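Geranyltranstransferase (Thermotoga maritima, PDB 2FTZ) probably catalyses the condensation of geranyl diphosphate with isopentenyl diphosphate to give farnesyl diphosphate, as a member of the all-helical polyprenyl synthetase family. Local coordinates at residues G58-V63 with E265-T270. Numbering follows the deposited sequence.
Sequences GEDLGV and EGLFRT
Asp60, in the last turn of helix 49-61, sets its carboxylate against the first turn of helix 268-273, where it accepts from the amides of Arg269 and Thr270, with Leu267 at the N-cap position, within the all-helical polyprenyl synthase fold. Both oxygens take part. OD1 offers its syn lone pair to Arg269 N at 3.0 Å (N-H...O 155°), while OD2 takes two donors: Thr270 N from the syn side at 2.9 Å and Thr270 OG1 from the anti side at 2.7 Å. The threonine hydroxyl reaches OD2 because chi1 of -54° holds OG1 beside its own backbone N. A water donating to OD1 (2.6 Å) accepts from Phe268 N, the amide just before those of Arg269 and Thr270. An alanine at Asp60 would probably leave the amides of Arg269 and Thr270 without these acceptors and free the Thr270 hydroxyl to turn. The negative charge at this helix start is likely to be stabilised by the helix dipole. On the apolar side, Leu267 CD2 lies 3.8 Å from Asp60 CB and also touches Leu61 CD2; Phe188 of helix 177-189 packs against both leucines. Arg269 was modelled in two conformers, so its salt bridge is doubtful as a permanent link. In the one described, its side chain crosses Glu59 at about a right angle, carboxylate and guanidinium planes 61° apart. Glu59 OE1 lies over one guanidinium face, 2.7 Å from Arg269 NH1.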
ATOM      1  N   GLY A  58      14.056  20.718  -4.950  1.00 24.53           N
ATOM      2  CA  GLY A  58      15.282  20.029  -5.391  1.00 25.14           C
ATOM      3  C   GLY A  58      16.157  20.876  -6.292  1.00 26.37           C
ATOM      4  O   GLY A  58      17.382  20.857  -6.165  1.00 26.53           O
ATOM      5  N   GLU A  59      15.536  21.639  -7.186  1.00 27.07           N
ATOM      6  CA  GLU A  59      16.259  22.623  -7.993  1.00 27.04           C
ATOM      7  C   GLU A  59      16.989  23.645  -7.118  1.00 26.82           C
ATOM      8  O   GLU A  59      18.158  23.948  -7.322  1.00 25.52           O
ATOM      9  CB  GLU A  59      15.311  23.400  -8.891  1.00 29.08           C
ATOM     10  CG  GLU A  59      14.679  22.631 -10.004  1.00 40.63           C
ATOM     11  CD  GLU A  59      13.890  23.530 -10.962  1.00 40.15           C
ATOM     12  OE1 GLU A  59      14.374  24.625 -11.266  1.00 50.32           O
ATOM     13  OE2 GLU A  59      12.805  23.116 -11.423  1.00 63.32           O
ATOM     14  N   ASP A  60      16.269  24.239  -6.179  1.00 21.74           N
ATOM     15  CA  ASP A  60      16.861  25.189  -5.238  1.00 22.92           C
ATOM     16  C   ASP A  60      18.086  24.593  -4.521  1.00 21.69           C
ATOM     17  O   ASP A  60      19.026  25.300  -4.207  1.00 20.77           O
ATOM     18  CB  ASP A  60      15.835  25.592  -4.195  1.00 20.51           C
ATOM     19  CG  ASP A  60      14.927  26.741  -4.642  1.00 20.46           C
ATOM     20  OD1 ASP A  60      15.393  27.641  -5.379  1.00 22.94           O
ATOM     21  OD2 ASP A  60      13.765  26.790  -4.141  1.00 24.62           O
ATOM     22  N   LEU A  61      18.053  23.293  -4.271  1.00 21.51           N
ATOM     23  CA  LEU A  61      19.095  22.599  -3.505  1.00 23.72           C
ATOM     24  C   LEU A  61      20.166  22.012  -4.423  1.00 28.24           C
ATOM     25  O   LEU A  61      21.251  21.696  -3.954  1.00 28.64           O
ATOM     26  CB  LEU A  61      18.479  21.476  -2.643  1.00 25.13           C
ATOM     27  CG  LEU A  61      17.670  21.865  -1.401  1.00 22.01           C
ATOM     28  CD1 LEU A  61      17.027  20.598  -0.843  1.00 26.88           C
ATOM     29  CD2 LEU A  61      18.466  22.582  -0.318  1.00 28.93           C
ATOM     30  N   GLY A  62      19.866  21.886  -5.712  1.00 28.49           N
ATOM     31  CA  GLY A  62      20.807  21.333  -6.684  1.00 32.98           C
ATOM     32  C   GLY A  62      20.914  19.822  -6.586  1.00 36.68           C
ATOM     33  O   GLY A  62      21.996  19.268  -6.698  1.00 36.48           O
ATOM     34  N   VAL A  63      19.788  19.161  -6.352  1.00 36.62           N
ATOM     35  CA  VAL A  63      19.719  17.717  -6.227  1.00 38.39           C
ATOM     36  C   VAL A  63      19.608  17.099  -7.621  1.00 39.96           C
ATOM     37  O   VAL A  63      18.959  17.672  -8.498  1.00 40.40           O
ATOM     38  CB  VAL A  63      18.497  17.310  -5.384  1.00 35.95           C
ATOM     39  CG1 VAL A  63      18.177  15.848  -5.568  1.00 36.25           C
ATOM     40  CG2 VAL A  63      18.726  17.687  -3.916  1.00 37.64           C
ATOM     41  N   GLU A 265      15.938  29.725   4.391  1.00 23.31           N
ATOM     42  CA  GLU A 265      16.778  28.663   3.846  1.00 27.35           C
ATOM     43  C   GLU A 265      17.316  29.032   2.447  1.00 26.10           C
ATOM     44  O   GLU A 265      18.057  28.283   1.863  1.00 26.04           O
ATOM     45  CB  GLU A 265      15.985  27.359   3.761  1.00 26.52           C
ATOM     46  CG  GLU A 265      15.626  26.764   5.104  1.00 30.32           C
ATOM     47  CD  GLU A 265      16.761  25.981   5.769  1.00 43.22           C
ATOM     48  OE1 GLU A 265      17.751  25.608   5.122  1.00 37.80           O
ATOM     49  OE2 GLU A 265      16.642  25.721   6.966  1.00 46.24           O
ATOM     50  N   GLY A 266      16.923  30.176   1.915  1.00 22.94           N
ATOM     51  CA  GLY A 266      17.412  30.640   0.601  1.00 23.22           C
ATOM     52  C   GLY A 266      16.825  29.879  -0.576  1.00 23.35           C
ATOM     53  O   GLY A 266      17.426  29.806  -1.650  1.00 22.89           O
ATOM     54  N   LEU A 267      15.649  29.305  -0.376  1.00 23.10           N
ATOM     55  CA  LEU A 267      14.987  28.468  -1.378  1.00 20.30           C
ATOM     56  C   LEU A 267      14.074  29.338  -2.245  1.00 20.17           C
ATOM     57  O   LEU A 267      12.873  29.291  -2.112  1.00 19.13           O
ATOM     58  CB  LEU A 267      14.227  27.338  -0.697  1.00 20.40           C
ATOM     59  CG  LEU A 267      15.044  26.479   0.291  1.00 25.68           C
ATOM     60  CD1 LEU A 267      14.078  25.593   1.185  1.00 23.10           C
ATOM     61  CD2 LEU A 267      16.087  25.657  -0.452  1.00 25.72           C
ATOM     62  N   PHE A 268      14.676  30.135  -3.139  1.00 21.56           N
ATOM     63  CA  PHE A 268      13.936  31.215  -3.814  1.00 22.46           C
ATOM     64  C   PHE A 268      12.936  30.744  -4.863  1.00 22.11           C
ATOM     65  O   PHE A 268      11.868  31.350  -4.993  1.00 22.16           O
ATOM     66  CB  PHE A 268      14.898  32.259  -4.395  1.00 21.69           C
ATOM     67  CG  PHE A 268      15.577  33.049  -3.326  1.00 24.55           C
ATOM     68  CD1 PHE A 268      14.833  33.857  -2.491  1.00 23.26           C
ATOM     69  CD2 PHE A 268      16.914  32.850  -3.052  1.00 25.00           C
ATOM     70  CE1 PHE A 268      15.439  34.560  -1.449  1.00 26.19           C
ATOM     71  CE2 PHE A 268      17.530  33.534  -2.019  1.00 26.10           C
ATOM     72  CZ  PHE A 268      16.792  34.384  -1.213  1.00 23.11           C
ATOM     73  N   ARG A 269      13.241  29.673  -5.598  1.00 20.56           N
ATOM     74  CA  ARG A 269      12.253  29.153  -6.568  1.00 23.61           C
ATOM     75  C   ARG A 269      10.989  28.645  -5.850  1.00 20.70           C
ATOM     76  O   ARG A 269       9.851  28.895  -6.252  1.00 22.20           O
ATOM     77  CB  ARG A 269      12.845  28.043  -7.418  1.00 25.11           C
ATOM     78  CG  ARG A 269      14.048  28.452  -8.275  1.00 31.95           C
ATOM     79  CD  ARG A 269      14.535  27.198  -9.002  0.50 35.80           C
ATOM     80  NE  ARG A 269      15.758  27.382  -9.790  0.50 41.50           N
ATOM     81  CZ  ARG A 269      15.826  27.402 -11.122  0.50 42.16           C
ATOM     82  NH1 ARG A 269      14.736  27.279 -11.880  0.50 45.82           N
ATOM     83  NH2 ARG A 269      17.008  27.551 -11.709  0.50 42.82           N
ATOM     84  N   THR A 270      11.220  27.967  -4.743  1.00 20.48           N
ATOM     85  CA  THR A 270      10.158  27.435  -3.905  1.00 21.09           C
ATOM     86  C   THR A 270       9.390  28.585  -3.296  1.00 20.59           C
ATOM     87  O   THR A 270       8.166  28.554  -3.265  1.00 21.57           O
ATOM     88  CB  THR A 270      10.722  26.526  -2.840  1.00 21.64           C
ATOM     89  OG1 THR A 270      11.535  25.490  -3.466  1.00 23.42           O
ATOM     90  CG2 THR A 270       9.634  25.924  -1.969  1.00 23.59           C
TER
HETATM   91  O   HOH W   1      17.213  29.422  -5.034  1.00 38.43           O